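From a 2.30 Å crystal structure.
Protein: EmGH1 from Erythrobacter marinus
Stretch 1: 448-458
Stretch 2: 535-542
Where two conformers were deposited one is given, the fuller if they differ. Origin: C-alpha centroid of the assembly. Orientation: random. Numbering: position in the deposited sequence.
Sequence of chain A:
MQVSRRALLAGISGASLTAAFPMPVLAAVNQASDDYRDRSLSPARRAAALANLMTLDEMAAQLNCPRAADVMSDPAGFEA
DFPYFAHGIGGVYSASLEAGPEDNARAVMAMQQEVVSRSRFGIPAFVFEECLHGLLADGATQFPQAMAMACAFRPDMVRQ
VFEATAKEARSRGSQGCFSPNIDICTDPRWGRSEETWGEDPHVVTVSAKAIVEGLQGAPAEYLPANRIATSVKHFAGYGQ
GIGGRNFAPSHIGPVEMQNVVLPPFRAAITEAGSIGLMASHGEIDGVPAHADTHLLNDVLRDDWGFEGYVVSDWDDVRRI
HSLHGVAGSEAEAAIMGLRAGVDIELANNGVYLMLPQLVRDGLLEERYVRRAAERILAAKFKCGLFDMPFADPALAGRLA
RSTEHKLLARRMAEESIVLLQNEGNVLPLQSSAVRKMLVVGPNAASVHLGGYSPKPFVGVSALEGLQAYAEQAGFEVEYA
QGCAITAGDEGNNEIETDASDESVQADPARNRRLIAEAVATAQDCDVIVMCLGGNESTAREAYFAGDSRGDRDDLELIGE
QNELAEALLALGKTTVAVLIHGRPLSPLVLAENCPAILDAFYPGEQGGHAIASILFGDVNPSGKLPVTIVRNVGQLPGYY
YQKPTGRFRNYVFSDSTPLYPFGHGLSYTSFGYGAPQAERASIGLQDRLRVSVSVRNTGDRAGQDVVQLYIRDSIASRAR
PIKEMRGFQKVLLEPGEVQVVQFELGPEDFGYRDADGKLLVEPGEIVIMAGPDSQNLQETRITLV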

# COMPACT_ATOMS: atom_id res chain seq x y z
N HIS A 448 28.12 -9.65 -11.23
CA HIS A 448 26.81 -9.69 -10.61
C HIS A 448 25.77 -10.09 -11.63
O HIS A 448 25.55 -9.39 -12.63
N LEU A 449 25.15 -11.25 -11.39
CA LEU A 449 24.21 -11.83 -12.33
C LEU A 449 22.78 -11.85 -11.80
O LEU A 449 21.84 -11.98 -12.59
N GLY A 450 22.59 -11.70 -10.49
CA GLY A 450 21.26 -11.64 -9.93
C GLY A 450 20.80 -12.97 -9.38
O GLY A 450 21.46 -14.01 -9.52
N GLY A 451 19.63 -12.93 -8.73
CA GLY A 451 19.03 -14.14 -8.23
C GLY A 451 18.81 -15.16 -9.32
O GLY A 451 18.76 -14.85 -10.52
N TYR A 452 18.74 -16.42 -8.91
CA TYR A 452 18.45 -17.52 -9.83
C TYR A 452 19.56 -17.67 -10.87
O TYR A 452 19.31 -17.86 -12.06
N SER A 453 20.81 -17.59 -10.41
CA SER A 453 22.01 -17.76 -11.21
C SER A 453 22.90 -18.83 -10.58
O SER A 453 22.90 -18.99 -9.35
N PRO A 454 23.67 -19.55 -11.39
CA PRO A 454 24.59 -20.56 -10.83
C PRO A 454 25.75 -19.92 -10.09
O PRO A 454 26.36 -18.96 -10.56
N LYS A 455 26.06 -20.48 -8.92
CA LYS A 455 27.15 -20.00 -8.08
C LYS A 455 28.34 -20.96 -8.12
O LYS A 455 28.15 -22.18 -8.06
N PRO A 456 29.57 -20.44 -8.21
CA PRO A 456 29.86 -18.99 -8.21
C PRO A 456 29.62 -18.36 -9.57
O PRO A 456 29.72 -19.05 -10.59
N PHE A 457 29.28 -17.06 -9.58
CA PHE A 457 29.01 -16.36 -10.83
C PHE A 457 30.21 -16.45 -11.76
O PHE A 457 31.36 -16.35 -11.32
N VAL A 458 29.94 -16.59 -13.05
CA VAL A 458 30.95 -16.63 -14.09
C VAL A 458 30.59 -15.57 -15.12
O VAL A 458 29.53 -15.64 -15.74
N ASN A 535 23.55 -5.60 -4.31
CA ASN A 535 23.98 -6.92 -4.77
C ASN A 535 22.90 -7.94 -4.42
O ASN A 535 21.81 -7.60 -3.94
N GLU A 536 23.23 -9.20 -4.67
CA GLU A 536 22.34 -10.33 -4.50
C GLU A 536 22.05 -10.63 -3.04
O GLU A 536 21.22 -11.49 -2.76
N SER A 537 22.69 -9.93 -2.11
CA SER A 537 22.31 -9.98 -0.71
C SER A 537 21.38 -8.84 -0.28
O SER A 537 20.61 -9.02 0.66
N THR A 538 21.42 -7.68 -0.94
CA THR A 538 20.54 -6.59 -0.52
C THR A 538 19.19 -6.60 -1.23
O THR A 538 18.22 -6.07 -0.69
N ALA A 539 19.11 -7.20 -2.42
CA ALA A 539 17.85 -7.56 -3.06
C ALA A 539 17.89 -9.07 -3.26
O ALA A 539 18.72 -9.58 -4.03
N ARG A 540 17.04 -9.79 -2.55
CA ARG A 540 16.95 -11.23 -2.76
C ARG A 540 15.59 -11.71 -2.30
O ARG A 540 14.84 -11.00 -1.62
N GLU A 541 15.29 -12.93 -2.70
CA GLU A 541 14.09 -13.62 -2.26
C GLU A 541 14.19 -13.95 -0.78
O GLU A 541 15.13 -14.62 -0.35
N ALA A 542 13.24 -13.46 0.02
CA ALA A 542 13.21 -13.79 1.45
C ALA A 542 12.57 -15.17 1.61
O ALA A 542 11.35 -15.31 1.46

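Two irregular segments of EmGH1, 448-458 and 535-542, meet through a small contact that buries 325 Å² in all and is dominated by Glu536, which loses 109 Å² to the other stretch. Glu536 points toward stretch 1 with chi1 m and chi2 p, a bent chain that lays its carboxylate beside the backbone of residues 448-450. His448 begins the walk: its CB points toward stretch 2, and chi1 m with chi2 at -81° sets ND1 to donate a hydrogen bond to Glu536 OE2 (2.7 Å, 163° at the hydrogen). The acceptor lies at the ring edge, near its plane, where the N-H is directed. The same ring packs CE1 against Asn535 CB at 3.7 Å, while NE2 is hydrogen-bonded to a residue just outside the stretches. The CA-to-CB bond of Leu449 (m,t) points away, yet its backbone N comes 3.1 Å from Glu536 OE1. Gly450 N donates to that same OE1 (2.8 Å, 145°), so OE2 of Glu536 takes a hydrogen bond from the His448 side chain and OE1 one from the Gly450 backbone. Gly450 adopts phi/psi 98/174, where a CB would be jammed against the carbonyl O of the residue before; the backbone itself calls for glycine. Gly451 adds only a loose approach, its N lying 4.2 Å from Glu536 CG. Tyr452 leaves the backbone sideways, but chi1 m and chi2 88° bring its end nearer, and OH donates to Glu541 OE1 at 2.8 Å. Glu541 reaches back toward it with an extended t,t chain, making a second polar link well apart from the first. Ser453 and Pro454 do not touch stretch 2; Ser453 OG (chi1 m) is modelled donating a hydrogen bond to Gly450 O (2.7 Å), though its position is less certain. Lys455 points toward stretch 2 with m,t,t,t angles and brings NZ to 4.1 Å from Arg540 NH2, at the edge of the guanidinium: two like charges close together, with no bond between them. Arg540, deposited in two conformers, is p,t,m through chi3 in the one described; it starts sideways and its end comes nearer. Pro456, preceded by a cis peptide bond, stays out of reach. Phe457, chi1 m, points back toward stretch 2 and places CE2 3.4 Å from Glu536 OE1, adding an aromatic neighbour to the carboxylate. Val458 is out of reach. Asn535 (chi1 p) also helps hold the turn that carries Glu536, its OD1 accepting from Ser537 N (2.8 Å) and Thr538 N (3.1 Å).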

# COMPACT_ATOMS: atom_id res chain seq x y z
CB HIS A 448 26.48 -8.36 -9.94
CG HIS A 448 27.31 -8.12 -8.73
ND1 HIS A 448 27.01 -8.68 -7.51
CD2 HIS A 448 28.50 -7.49 -8.57
CE1 HIS A 448 27.94 -8.34 -6.63
NE2 HIS A 448 28.85 -7.62 -7.25
CB LEU A 449 24.64 -13.25 -12.69
CG LEU A 449 26.03 -13.35 -13.31
CD1 LEU A 449 26.45 -14.81 -13.35
CD2 LEU A 449 26.05 -12.72 -14.70
CB TYR A 452 17.06 -17.32 -10.46
CG TYR A 452 15.99 -17.71 -9.45
CD1 TYR A 452 15.48 -16.79 -8.54
CD2 TYR A 452 15.56 -19.03 -9.37
CE1 TYR A 452 14.54 -17.18 -7.60
CE2 TYR A 452 14.63 -19.42 -8.44
CZ TYR A 452 14.12 -18.50 -7.56
OH TYR A 452 13.22 -18.94 -6.63
CB SER A 453 22.81 -16.45 -11.33
OG SER A 453 22.01 -15.38 -11.79
CB PRO A 454 25.08 -21.32 -12.07
CG PRO A 454 24.46 -20.67 -13.27
CD PRO A 454 23.86 -19.36 -12.83
CB LYS A 455 26.69 -19.82 -6.63
CG LYS A 455 25.77 -18.63 -6.43
CD LYS A 455 25.01 -18.77 -5.13
CE LYS A 455 24.29 -17.48 -4.75
NZ LYS A 455 23.28 -17.71 -3.67
CB PRO A 456 31.34 -18.93 -7.84
CG PRO A 456 31.90 -20.22 -8.35
CD PRO A 456 30.80 -21.25 -8.24
CB PHE A 457 28.69 -14.89 -10.57
CG PHE A 457 27.48 -14.66 -9.71
CD1 PHE A 457 26.47 -15.61 -9.61
CD2 PHE A 457 27.34 -13.48 -9.00
CE1 PHE A 457 25.36 -15.39 -8.82
CE2 PHE A 457 26.23 -13.25 -8.20
CZ PHE A 457 25.23 -14.21 -8.11
CB VAL A 458 31.02 -18.02 -14.77
CG1 VAL A 458 32.04 -18.02 -15.89
CG2 VAL A 458 31.34 -19.11 -13.74
CB ASN A 535 25.36 -7.29 -4.20
CG ASN A 535 25.38 -7.36 -2.68
OD1 ASN A 535 24.36 -7.64 -2.04
ND2 ASN A 535 26.54 -7.11 -2.10
CB GLU A 536 22.94 -11.55 -5.21
CG GLU A 536 22.96 -11.43 -6.74
CD GLU A 536 24.15 -10.63 -7.30
OE1 GLU A 536 24.27 -10.55 -8.55
OE2 GLU A 536 24.96 -10.07 -6.52
CB SER A 537 23.55 -9.97 0.19
OG SER A 537 24.14 -11.25 0.26
CB THR A 538 21.24 -5.23 -0.70
OG1 THR A 538 21.61 -5.02 -2.06
CG2 THR A 538 22.51 -5.19 0.17
CB ALA A 539 17.66 -6.84 -4.39
CB ARG A 540 18.07 -11.98 -2.04
CG ARG A 540 17.89 -12.08 -0.54
CD ARG A 540 18.92 -13.02 0.09
NE ARG A 540 19.01 -14.31 -0.60
CZ ARG A 540 20.12 -14.80 -1.13
NH1 ARG A 540 21.26 -14.11 -1.04
NH2 ARG A 540 20.12 -15.99 -1.73
CB GLU A 541 13.92 -14.90 -3.09
CG GLU A 541 12.79 -15.82 -2.66
CD GLU A 541 12.74 -17.08 -3.52
OE1 GLU A 541 13.63 -17.28 -4.37
OE2 GLU A 541 11.80 -17.88 -3.34
CB ALA A 542 12.42 -12.73 2.23